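Local atomic coordinates of ketosynthase (Streptomyces sp. MSC090213JE08, PDB entry 6KXF), a protein that probably catalyses chain-elongating condensation of a fatty acyl-ACP with malonyl-ACP to give a 3-oxoacyl-ACP, as a beta-ketoacyl-ACP synthase of the thiolase-like superfamily. Residues A6-V11 with D182-G187; V189-C194 with V239-E244; K224-I229 with G304-D309; K331-H336 with I358-N363. All coordinates share one frame; numbering follows the deposited sequence.

How the contacts relate
The four contacts form two groups on opposite sides of the chain's centre. Contacts 1 and 2, with centres about 9 Å apart, share the large mixed sheet: strands 10-19 and 234-242 are neighbours in it, Val11 N probably donates to Glu241 O, and helix 172-185 leads directly into strand 191-198. Contacts 3 and 4, about 13 Å apart between centres, touch where Ile229 CD1 meets His336 CB, and both reach the pantetheine-like ligand. Between the groups the centres lie about 29 to 37 Å apart. Along the chain contacts 2 and 3 interleave, the others follow in series. One pair thus ties neighbouring sheet strands to a helix, the other lines the ligand site, far across the same fold.

Contact 1. Residues A6-V11 with D182-G187; sequences ARRRVV and DSIRSG
Ile184 sets its CG2 methyl against CG2 of Val10, 3.6 Å away, in an apolar contact where the two side chains pass at a slant. Its carbonyl is gripped twice: Arg8 NH1 donates to Ile184 O over 3.0 Å, while Gly187 N arrives at the same oxygen from the other face of the carbonyl. The Arg8 chain turns at its third torsion (81°) to bring NH1 there, and its NH2 forms a salt bridge with Asp190. Arg185 runs extended alongside the N-terminal segment, and its NE gives Arg8 O a 3.1 Å bond that lies almost on the line of the C=O. Beyond it the Arg185 guanidinium stacks flat on that of Arg7, centres 3.7 Å apart and planes 15° from parallel. Backbone carbonyls probably ease the closeness of these like charges: Leu258 O accepts from Arg185 NH1, and Asp287 O from Arg7 NH1. A leucine in place of Arg185 would probably leave Arg8 O and Leu258 O without their donor and let the Arg7 guanidinium turn. Water 1 joins the backbones, accepting from Arg8 N and donating to Arg185 O. The last turn of helix 172-185 and the residues after it are so fastened to the chain leading into strand 10-19, with Leu240 of strand 234-242 touching both Val10 and Ile184, and Gln194 of a neighbouring ketosynthase chain packing on Arg185.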
# COMPACT_ATOMS: atom_id res chain seq x y z
N ALA A 6 -24.31 -22.30 -0.68
CA ALA A 6 -24.46 -20.90 -0.15
C ALA A 6 -23.13 -20.45 0.47
O ALA A 6 -22.40 -21.22 1.10
CB ALA A 6 -25.59 -20.80 0.85
N ARG A 7 -22.80 -19.18 0.28
CA ARG A 7 -21.49 -18.70 0.66
C ARG A 7 -21.40 -18.56 2.19
O ARG A 7 -22.39 -18.45 2.92
CB ARG A 7 -21.18 -17.40 -0.06
CG ARG A 7 -22.06 -16.25 0.37
CD ARG A 7 -21.55 -15.04 -0.36
NE ARG A 7 -22.36 -13.91 0.02
CZ ARG A 7 -22.32 -12.76 -0.62
NH1 ARG A 7 -23.11 -11.78 -0.22
NH2 ARG A 7 -21.48 -12.63 -1.64
N ARG A 8 -20.17 -18.58 2.66
CA ARG A 8 -19.89 -18.54 4.08
C ARG A 8 -20.27 -17.15 4.61
O ARG A 8 -20.00 -16.15 3.98
CB ARG A 8 -18.41 -18.85 4.33
CG ARG A 8 -18.04 -20.32 4.17
CD ARG A 8 -16.71 -20.64 4.81
NE ARG A 8 -16.77 -20.85 6.26
CZ ARG A 8 -15.70 -20.96 7.04
NH1 ARG A 8 -14.52 -20.49 6.61
NH2 ARG A 8 -15.82 -21.51 8.23
N ARG A 9 -20.89 -17.12 5.78
CA ARG A 9 -21.17 -15.86 6.47
C ARG A 9 -19.99 -15.48 7.39
O ARG A 9 -19.36 -16.32 8.02
CB ARG A 9 -22.50 -15.99 7.18
CG ARG A 9 -23.66 -16.14 6.20
CD ARG A 9 -24.81 -15.26 6.63
NE ARG A 9 -25.54 -15.92 7.67
CZ ARG A 9 -26.37 -15.33 8.51
NH1 ARG A 9 -26.43 -14.02 8.64
NH2 ARG A 9 -27.15 -16.10 9.23
N VAL A 10 -19.69 -14.18 7.41
CA VAL A 10 -18.53 -13.64 8.13
C VAL A 10 -19.02 -12.46 8.99
O VAL A 10 -19.67 -11.56 8.48
CB VAL A 10 -17.46 -13.20 7.12
CG1 VAL A 10 -16.34 -12.39 7.78
CG2 VAL A 10 -16.88 -14.37 6.33
N VAL A 11 -18.72 -12.50 10.28
CA VAL A 11 -19.19 -11.54 11.26
C VAL A 11 -18.00 -10.85 11.94
O VAL A 11 -16.87 -11.37 11.93
CB VAL A 11 -20.14 -12.20 12.28
CG1 VAL A 11 -21.47 -12.59 11.65
CG2 VAL A 11 -19.51 -13.38 12.99
N ASP A 182 -12.65 -12.21 1.98
CA ASP A 182 -12.33 -13.17 0.90
C ASP A 182 -11.62 -14.40 1.47
O ASP A 182 -11.88 -15.54 1.05
CB ASP A 182 -11.49 -12.51 -0.19
CG ASP A 182 -12.25 -11.59 -1.13
OD1 ASP A 182 -13.53 -11.72 -1.23
OD2 ASP A 182 -11.58 -10.72 -1.76
N SER A 183 -10.69 -14.17 2.42
CA SER A 183 -9.88 -15.24 3.00
C SER A 183 -10.78 -16.23 3.74
O SER A 183 -10.57 -17.45 3.66
CB SER A 183 -8.80 -14.69 3.89
OG SER A 183 -7.87 -13.98 3.11
N ILE A 184 -11.76 -15.71 4.48
CA ILE A 184 -12.66 -16.57 5.24
C ILE A 184 -13.72 -17.20 4.33
O ILE A 184 -14.06 -18.37 4.50
CB ILE A 184 -13.32 -15.84 6.42
CG1 ILE A 184 -12.30 -15.35 7.44
CG2 ILE A 184 -14.34 -16.77 7.07
CD1 ILE A 184 -12.88 -14.45 8.53
N ARG A 185 -14.24 -16.46 3.35
CA ARG A 185 -15.24 -17.04 2.44
C ARG A 185 -14.60 -18.13 1.53
O ARG A 185 -15.31 -18.95 1.01
CB ARG A 185 -15.90 -15.94 1.61
CG ARG A 185 -17.04 -15.26 2.34
CD ARG A 185 -17.78 -14.20 1.54
NE ARG A 185 -19.02 -13.82 2.25
CZ ARG A 185 -19.74 -12.74 1.98
NH1 ARG A 185 -19.41 -11.96 0.96
NH2 ARG A 185 -20.79 -12.47 2.73
N SER A 186 -13.29 -18.12 1.38
CA SER A 186 -12.56 -19.17 0.61
C SER A 186 -12.59 -20.51 1.36
O SER A 186 -12.34 -21.54 0.76
CB SER A 186 -11.17 -18.73 0.29
OG SER A 186 -10.31 -18.88 1.41
N GLY A 187 -12.87 -20.49 2.67
CA GLY A 187 -12.76 -21.68 3.49
C GLY A 187 -11.35 -21.94 4.02
O GLY A 187 -11.19 -22.77 4.89
O HOH W 1 -18.15 -18.75 0.76
O HOH W 2 -21.41 -12.56 5.82

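Contact 2. Residues V189-C194 with V239-E244; sequences VDIALC and VLESLE
Ala192 O receives the shortest bond across these strands, from Leu240 N at 2.8 Å, and Leu240 O returns it by accepting from Ala192 N. This antiparallel hydrogen-bonded pair is flanked by the non-hydrogen-bonded pairs Ile191 with Glu241 and Leu193 with Val239. Next to them Ser242 N bonds to Asp190 O at 3.0 Å, and the same oxygen takes a CA-H...O contact from Glu241. Ile191, Leu193, Val239 and Glu241 occupy one face of the sheet. There the Leu193 and Val239 side chains run side by side, with Leu193 CD2 at 3.6 Å from Val239 CG2. Ile191 holds CG1 opposite its backbone N (chi1 -161°), which places CD1 beside the Glu241 stem, 4.0 Å from Glu241 CD. The buried Glu241 carboxylate is satisfied beyond the two strands: OE1 meets Arg249 and Thr13, OE2 meets Ser245. On the opposite face the Leu240 CD1 methyl lies 4.2 Å from Cys194 SG. Where strand 234-242 gives way to helix 243-248, Ser242 is the N-cap. Its OG, turned in between backbone N and carbonyl carbon (chi1 58°), accepts from Ser245 N and also meets water 3, which donates weakly to OD2 of Asp190, the carboxylate whose other oxygen pairs with Arg8. Strand 191-198 is a central strand here, parallel to 105-110 on its other side, while strand 234-242 continues the sheet to 10-19; helix 172-185 packs over the face of Leu240 and Cys194 through Ile184 and Val177.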
# COMPACT_ATOMS: atom_id res chain seq x y z
N VAL A 189 -9.38 -20.11 6.00
CA VAL A 189 -9.21 -19.70 7.43
C VAL A 189 -10.59 -19.35 7.96
O VAL A 189 -11.51 -19.06 7.18
CB VAL A 189 -8.26 -18.50 7.58
CG1 VAL A 189 -6.85 -18.78 7.08
CG2 VAL A 189 -8.84 -17.26 6.88
N ASP A 190 -10.75 -19.39 9.29
CA ASP A 190 -12.02 -19.06 9.94
C ASP A 190 -11.91 -17.74 10.75
O ASP A 190 -12.88 -17.30 11.36
CB ASP A 190 -12.45 -20.21 10.84
CG ASP A 190 -12.86 -21.46 10.06
OD1 ASP A 190 -13.17 -21.35 8.86
OD2 ASP A 190 -12.90 -22.54 10.68
N ILE A 191 -10.74 -17.12 10.77
CA ILE A 191 -10.52 -15.91 11.58
C ILE A 191 -9.47 -15.01 10.89
O ILE A 191 -8.45 -15.48 10.39
CB ILE A 191 -10.15 -16.32 13.03
CG1 ILE A 191 -10.37 -15.18 14.02
CG2 ILE A 191 -8.73 -16.84 13.13
CD1 ILE A 191 -10.97 -15.64 15.32
N ALA A 192 -9.73 -13.69 10.88
CA ALA A 192 -8.81 -12.72 10.30
C ALA A 192 -8.82 -11.44 11.15
O ALA A 192 -9.88 -11.05 11.62
CB ALA A 192 -9.24 -12.44 8.89
N LEU A 193 -7.64 -10.88 11.41
CA LEU A 193 -7.47 -9.62 12.08
C LEU A 193 -7.06 -8.60 11.01
O LEU A 193 -6.02 -8.76 10.38
CB LEU A 193 -6.37 -9.76 13.14
CG LEU A 193 -6.59 -10.85 14.20
CD1 LEU A 193 -5.50 -10.78 15.25
CD2 LEU A 193 -7.95 -10.73 14.86
N CYS A 194 -7.91 -7.61 10.78
CA CYS A 194 -7.83 -6.73 9.66
C CYS A 194 -8.07 -5.28 10.11
O CYS A 194 -8.90 -5.01 10.95
CB CYS A 194 -8.89 -7.07 8.61
SG CYS A 194 -8.89 -8.84 8.15
N VAL A 239 -11.87 -7.96 14.28
CA VAL A 239 -11.87 -9.43 14.25
C VAL A 239 -13.00 -9.87 13.32
O VAL A 239 -14.20 -9.66 13.61
CB VAL A 239 -11.99 -10.09 15.64
CG1 VAL A 239 -11.94 -11.63 15.56
CG2 VAL A 239 -10.90 -9.60 16.57
N LEU A 240 -12.60 -10.45 12.18
CA LEU A 240 -13.52 -11.08 11.26
C LEU A 240 -13.47 -12.57 11.57
O LEU A 240 -12.37 -13.07 11.78
CB LEU A 240 -13.10 -10.84 9.80
CG LEU A 240 -13.47 -9.49 9.20
CD1 LEU A 240 -12.67 -8.38 9.84
CD2 LEU A 240 -13.25 -9.49 7.68
N GLU A 241 -14.64 -13.23 11.58
CA GLU A 241 -14.74 -14.59 12.07
C GLU A 241 -15.89 -15.27 11.31
O GLU A 241 -16.86 -14.61 11.00
CB GLU A 241 -14.95 -14.51 13.58
CG GLU A 241 -14.96 -15.85 14.27
CD GLU A 241 -14.90 -15.80 15.80
OE1 GLU A 241 -14.89 -14.68 16.37
OE2 GLU A 241 -14.87 -16.88 16.41
N SER A 242 -15.76 -16.57 10.99
CA SER A 242 -16.87 -17.30 10.40
C SER A 242 -18.06 -17.26 11.36
O SER A 242 -17.93 -17.37 12.62
CB SER A 242 -16.48 -18.74 10.09
OG SER A 242 -16.05 -19.41 11.27
N LEU A 243 -19.27 -17.15 10.82
CA LEU A 243 -20.43 -17.26 11.74
C LEU A 243 -20.35 -18.54 12.59
O LEU A 243 -20.61 -18.51 13.79
CB LEU A 243 -21.69 -17.24 10.90
CG LEU A 243 -22.99 -17.24 11.67
CD1 LEU A 243 -22.98 -16.15 12.74
CD2 LEU A 243 -24.14 -17.10 10.71
N GLU A 244 -19.98 -19.67 11.96
CA GLU A 244 -19.91 -20.94 12.66
C GLU A 244 -18.95 -20.84 13.86
O GLU A 244 -19.26 -21.34 14.96
CB GLU A 244 -19.52 -22.07 11.70
CG GLU A 244 -20.52 -22.25 10.57
CD GLU A 244 -19.94 -21.79 9.24
OE1 GLU A 244 -19.70 -22.67 8.37
OE2 GLU A 244 -19.68 -20.55 9.08
O HOH W 3 -15.52 -22.19 11.51

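Contact 3. Residues K224-I229 with G304-D309; sequences KDRQGI and GTKAND. With DYF ([(3~{R})-2,2-dimethyl-4-[[3-[2-[[(~{E})-oct-2-enoyl]amino]ethylamino]-3-oxidanylidene-propyl]amino]-3-oxidanyl-4-oxidanylidene-butyl] dihydrogen phosphate), chain D.
Gly304 and Thr305 end the HGTGT motif known from ketosynthases, beside the pantetheine-type arm of the ligand, and lie against Gly228 and Arg226. Arg226, extended from CG to NE, threads along the first turn of helix 306-320. Its NE donates to Thr305 O at 2.9 Å; that oxygen lies in the guanidinium plane, yet the donor stands above the carbonyl plane. NH2 reaches Lys306 O, also at 2.9 Å, on a lone pair. The flat group is sandwiched by Lys306 CD over one face and Asp309 CB over the other. Asp309 OD2 adds a long salt bridge, 3.6 Å from Arg226 NE and well out of the plane, whereas NH1 finds its main partner in Asp368. With a methionine at Arg226, Thr305 O and Lys306 O would probably lose these donors and Asp368 its charged mate. Lys306 bends back to give NZ to Lys224 O at 3.2 Å. Thr305 OG1 works twice, donating to ligand O18 at 2.8 Å and, as N-cap, accepting from Asn308 N. Asp309 OD1 accepts from Asn308 ND2 (2.7 Å) and Gly304 N, so that one carboxylate oxygen ties the glycine before the helix to a side chain in its first turn. The loop between helix 202-210 and strand 234-242 thereby clasps the start of helix 306-320, with Gln227 packing on Asn62 of the ACP chain.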
# COMPACT_ATOMS: atom_id res chain seq x y z
N LYS A 224 -19.56 24.15 1.91
CA LYS A 224 -19.37 25.08 0.76
C LYS A 224 -17.99 25.74 0.83
O LYS A 224 -17.40 26.00 -0.21
CB LYS A 224 -20.50 26.11 0.79
CG LYS A 224 -20.44 27.26 -0.19
CD LYS A 224 -21.57 28.27 0.03
CE LYS A 224 -21.10 29.71 0.09
NZ LYS A 224 -20.56 30.15 -1.22
N ASP A 225 -17.50 26.02 2.04
CA ASP A 225 -16.26 26.78 2.27
C ASP A 225 -15.16 25.89 2.89
O ASP A 225 -14.28 26.37 3.54
CB ASP A 225 -16.47 27.95 3.23
CG ASP A 225 -17.55 28.94 2.82
OD1 ASP A 225 -17.74 29.14 1.60
OD2 ASP A 225 -18.18 29.52 3.72
N ARG A 226 -15.24 24.59 2.66
CA ARG A 226 -14.26 23.66 3.21
C ARG A 226 -12.88 24.00 2.63
O ARG A 226 -12.83 24.37 1.43
CB ARG A 226 -14.71 22.24 2.85
CG ARG A 226 -14.66 21.92 1.36
CD ARG A 226 -15.34 20.63 1.06
NE ARG A 226 -15.38 20.32 -0.37
CZ ARG A 226 -16.33 20.70 -1.21
NH1 ARG A 226 -17.29 21.53 -0.82
NH2 ARG A 226 -16.32 20.24 -2.45
N GLN A 227 -11.82 23.80 3.42
CA GLN A 227 -10.44 24.14 3.06
C GLN A 227 -9.45 22.97 3.25
O GLN A 227 -8.25 23.23 3.30
CB GLN A 227 -9.94 25.26 3.97
CG GLN A 227 -10.91 26.43 4.06
CD GLN A 227 -10.81 27.28 2.82
OE1 GLN A 227 -9.73 27.47 2.26
NE2 GLN A 227 -11.94 27.81 2.38
N GLY A 228 -9.94 21.74 3.37
CA GLY A 228 -9.07 20.54 3.41
C GLY A 228 -9.07 19.84 4.77
O GLY A 228 -9.96 20.06 5.61
N ILE A 229 -8.02 19.02 4.97
CA ILE A 229 -7.89 17.99 6.02
C ILE A 229 -7.12 18.54 7.22
O ILE A 229 -6.39 19.55 7.14
CB ILE A 229 -7.15 16.74 5.48
CG1 ILE A 229 -5.62 16.95 5.44
CG2 ILE A 229 -7.67 16.35 4.12
CD1 ILE A 229 -4.80 15.67 5.32
N GLY A 304 -12.84 16.32 3.21
CA GLY A 304 -12.99 17.75 3.41
C GLY A 304 -12.18 18.56 2.42
O GLY A 304 -12.09 19.75 2.53
N THR A 305 -11.57 17.91 1.42
CA THR A 305 -10.94 18.68 0.32
C THR A 305 -12.01 19.11 -0.70
O THR A 305 -13.10 18.53 -0.81
CB THR A 305 -9.81 17.91 -0.39
OG1 THR A 305 -10.31 16.73 -1.02
CG2 THR A 305 -8.68 17.51 0.53
N LYS A 306 -11.66 20.14 -1.48
CA LYS A 306 -12.56 20.63 -2.53
C LYS A 306 -12.84 19.48 -3.50
O LYS A 306 -14.00 19.12 -3.72
CB LYS A 306 -12.00 21.92 -3.16
CG LYS A 306 -12.57 23.22 -2.61
CD LYS A 306 -14.06 23.48 -3.01
CE LYS A 306 -14.67 24.81 -2.56
NZ LYS A 306 -14.43 25.10 -1.12
N ALA A 307 -11.78 18.84 -4.01
CA ALA A 307 -11.90 17.86 -5.08
C ALA A 307 -12.58 16.60 -4.55
O ALA A 307 -13.41 16.02 -5.24
CB ALA A 307 -10.54 17.53 -5.64
N ASN A 308 -12.24 16.16 -3.33
CA ASN A 308 -12.77 14.85 -2.88
C ASN A 308 -14.30 14.91 -2.75
O ASN A 308 -15.02 14.08 -3.27
CB ASN A 308 -12.24 14.36 -1.53
CG ASN A 308 -12.97 13.09 -1.12
OD1 ASN A 308 -12.66 12.03 -1.64
ND2 ASN A 308 -14.01 13.22 -0.30
N ASP A 309 -14.79 15.90 -2.00
CA ASP A 309 -16.17 15.88 -1.58
C ASP A 309 -17.10 16.16 -2.76
O ASP A 309 -18.21 15.64 -2.84
CB ASP A 309 -16.43 16.84 -0.43
CG ASP A 309 -15.65 16.55 0.85
OD1 ASP A 309 -14.89 15.52 0.92
OD2 ASP A 309 -15.76 17.39 1.76
C29 DYF D . -0.47 10.49 0.63
C26 DYF D . -4.36 10.10 1.11
C25 DYF D . -5.13 10.83 0.29
O13 DYF D . -7.12 17.39 -3.87
C21 DYF D . -7.81 10.40 -2.10
C17 DYF D . -8.65 13.95 -1.99
O11 DYF D . -5.79 16.54 -7.05
N22 DYF D . -7.55 10.18 -0.79
C10 DYF D . -6.12 17.50 -6.07
N19 DYF D . -8.69 12.62 -2.50
C30 DYF D . 0.53 9.35 0.33
C31 DYF D . 2.02 9.71 0.40
N14 DYF D . -6.42 15.39 -4.70
C28 DYF D . -1.90 10.01 0.34
C27 DYF D . -2.88 10.41 1.42
C23 DYF D . -6.62 10.45 0.19
C20 DYF D . -9.00 11.40 -1.78
C16 DYF D . -8.25 14.89 -3.11
C15 DYF D . -6.81 14.67 -3.50
C12 DYF D . -6.60 16.81 -4.78
C01 DYF D . -3.68 17.48 -5.31
C02 DYF D . -4.82 18.34 -5.90
C03 DYF D . -5.02 19.59 -5.02
C04 DYF D . -4.43 18.82 -7.32
O05 DYF D . -5.46 19.64 -7.83
P06 DYF D . -6.42 19.23 -9.12
O07 DYF D . -5.90 19.99 -10.33
O08 DYF D . -7.80 19.75 -8.78
O09 DYF D . -6.27 17.79 -9.57
O18 DYF D . -8.88 14.30 -0.85
O24 DYF D . -7.33 10.12 1.12
O HOH W 4 -12.34 20.95 5.14

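Contact 4. Residues K331-H336 with I358-N363; sequences KSMLGH and IPPTIN. With DYF ([(3~{R})-2,2-dimethyl-4-[[3-[2-[[(~{E})-oct-2-enoyl]amino]ethylamino]-3-oxidanylidene-propyl]amino]-3-oxidanyl-4-oxidanylidene-butyl] dihydrogen phosphate), chain D.
Met333 lies at about a right angle to both Pro360 and Ile362, its CG 3.9 Å from the Ile362 CD1 methyl. Its chain bends at the third torsion (-88°), which carries CE to 4.1 Å from Pro360 CD and equally near Pro359 CB. Ser332 faces the same loop with a polar group. Its OG, chi1 66°, accepts from Ile362 N over 2.9 Å in a nearly straight bond, 166° at the hydrogen, and also bonds to Ala329 O, so the hydroxyl of this buried residue is engaged both by the loop and by the chain just ahead of the helix. The Ile362 branch then packs against the short helix backbone, CG1 being 3.3 Å from Ser332 O. At the far end of segment 331-336 the ring of His336 points to the ligand: NE2 donates to DYF O24 at 2.7 Å, almost linearly, while ND1 bonds to Met338 N. Lys331 CE covers one face of this ring toward its rim, and its NZ bonds to His301 O. With Cys170 touching His336 and His301 also bonded to the ligand, the arrangement is consistent with the Cys-His-His active site of condensing enzymes, the helix and loop contact lying behind the second histidine.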
# COMPACT_ATOMS: atom_id res chain seq x y z
N LYS A 331 -14.33 11.62 9.25
CA LYS A 331 -13.10 12.47 9.27
C LYS A 331 -13.38 13.90 9.77
O LYS A 331 -12.44 14.60 10.17
CB LYS A 331 -12.48 12.51 7.88
CG LYS A 331 -11.92 11.15 7.43
CD LYS A 331 -11.12 11.23 6.15
CE LYS A 331 -10.71 9.88 5.60
NZ LYS A 331 -11.88 8.97 5.46
N SER A 332 -14.65 14.35 9.76
CA SER A 332 -15.01 15.64 10.43
C SER A 332 -14.54 15.63 11.90
O SER A 332 -14.12 16.65 12.45
CB SER A 332 -16.48 15.93 10.32
OG SER A 332 -17.27 14.99 11.04
N MET A 333 -14.61 14.45 12.55
CA MET A 333 -14.24 14.29 13.95
C MET A 333 -12.78 13.83 14.08
O MET A 333 -12.06 14.35 14.89
CB MET A 333 -15.15 13.25 14.62
CG MET A 333 -16.59 13.72 14.76
SD MET A 333 -17.67 12.43 15.42
CE MET A 333 -18.12 11.63 13.88
N LEU A 334 -12.36 12.84 13.28
CA LEU A 334 -11.03 12.15 13.46
C LEU A 334 -9.88 12.88 12.76
O LEU A 334 -8.73 12.56 13.01
CB LEU A 334 -11.12 10.74 12.86
CG LEU A 334 -11.97 9.75 13.66
CD1 LEU A 334 -11.89 8.35 13.04
CD2 LEU A 334 -11.53 9.74 15.12
N GLY A 335 -10.20 13.77 11.82
CA GLY A 335 -9.22 14.14 10.82
C GLY A 335 -8.92 12.96 9.91
O GLY A 335 -9.66 11.96 9.91
N HIS A 336 -7.84 13.06 9.13
CA HIS A 336 -7.53 12.00 8.16
C HIS A 336 -6.46 11.08 8.76
O HIS A 336 -5.28 11.42 8.78
CB HIS A 336 -7.12 12.60 6.81
CG HIS A 336 -7.13 11.63 5.67
ND1 HIS A 336 -7.03 10.28 5.84
CD2 HIS A 336 -7.15 11.82 4.33
CE1 HIS A 336 -7.07 9.66 4.68
NE2 HIS A 336 -7.13 10.60 3.72
N ILE A 358 -26.69 7.34 13.79
CA ILE A 358 -25.84 7.76 12.72
C ILE A 358 -24.88 8.82 13.26
O ILE A 358 -25.31 9.84 13.81
CB ILE A 358 -26.66 8.24 11.52
CG1 ILE A 358 -27.72 7.22 11.09
CG2 ILE A 358 -25.72 8.59 10.39
CD1 ILE A 358 -28.54 7.62 9.90
N PRO A 359 -23.55 8.63 13.10
CA PRO A 359 -22.60 9.65 13.52
C PRO A 359 -22.66 10.89 12.63
O PRO A 359 -22.93 10.82 11.43
CB PRO A 359 -21.21 9.00 13.47
CG PRO A 359 -21.39 7.80 12.56
CD PRO A 359 -22.87 7.44 12.55
N PRO A 360 -22.39 12.08 13.22
CA PRO A 360 -22.55 13.34 12.49
C PRO A 360 -21.36 13.75 11.61
O PRO A 360 -20.22 13.39 11.87
CB PRO A 360 -22.65 14.37 13.64
CG PRO A 360 -21.81 13.77 14.72
CD PRO A 360 -22.05 12.27 14.63
N THR A 361 -21.64 14.58 10.61
CA THR A 361 -20.61 15.42 9.98
C THR A 361 -20.53 16.72 10.79
O THR A 361 -21.44 17.56 10.66
CB THR A 361 -20.95 15.70 8.51
OG1 THR A 361 -21.23 14.46 7.83
CG2 THR A 361 -19.84 16.45 7.78
N ILE A 362 -19.46 16.89 11.57
CA ILE A 362 -19.36 18.05 12.45
C ILE A 362 -18.71 19.21 11.68
O ILE A 362 -18.26 19.08 10.52
CB ILE A 362 -18.64 17.72 13.79
CG1 ILE A 362 -17.15 17.45 13.62
CG2 ILE A 362 -19.34 16.57 14.55
CD1 ILE A 362 -16.33 17.58 14.87
N ASN A 363 -18.67 20.38 12.34
CA ASN A 363 -18.07 21.61 11.80
C ASN A 363 -18.82 22.06 10.55
O ASN A 363 -18.25 22.73 9.68
CB ASN A 363 -16.58 21.45 11.52
CG ASN A 363 -15.80 20.91 12.69
OD1 ASN A 363 -16.03 21.31 13.84
ND2 ASN A 363 -14.83 20.03 12.38
C29 DYF D . -0.47 10.49 0.63
C26 DYF D . -4.36 10.10 1.11
C25 DYF D . -5.13 10.83 0.29
O13 DYF D . -7.12 17.39 -3.87
C21 DYF D . -7.81 10.40 -2.10
C17 DYF D . -8.65 13.95 -1.99
O11 DYF D . -5.79 16.54 -7.05
N22 DYF D . -7.55 10.18 -0.79
C10 DYF D . -6.12 17.50 -6.07
N19 DYF D . -8.69 12.62 -2.50
C30 DYF D . 0.53 9.35 0.33
C31 DYF D . 2.02 9.71 0.40
N14 DYF D . -6.42 15.39 -4.70
C28 DYF D . -1.90 10.01 0.34
C27 DYF D . -2.88 10.41 1.42
C23 DYF D . -6.62 10.45 0.19
C20 DYF D . -9.00 11.40 -1.78
C16 DYF D . -8.25 14.89 -3.11
C15 DYF D . -6.81 14.67 -3.50
C12 DYF D . -6.60 16.81 -4.78
C01 DYF D . -3.68 17.48 -5.31
C02 DYF D . -4.82 18.34 -5.90
C03 DYF D . -5.02 19.59 -5.02
C04 DYF D . -4.43 18.82 -7.32
O05 DYF D . -5.46 19.64 -7.83
P06 DYF D . -6.42 19.23 -9.12
O07 DYF D . -5.90 19.99 -10.33
O08 DYF D . -7.80 19.75 -8.78
O09 DYF D . -6.27 17.79 -9.57
O18 DYF D . -8.88 14.30 -0.85
O24 DYF D . -7.33 10.12 1.12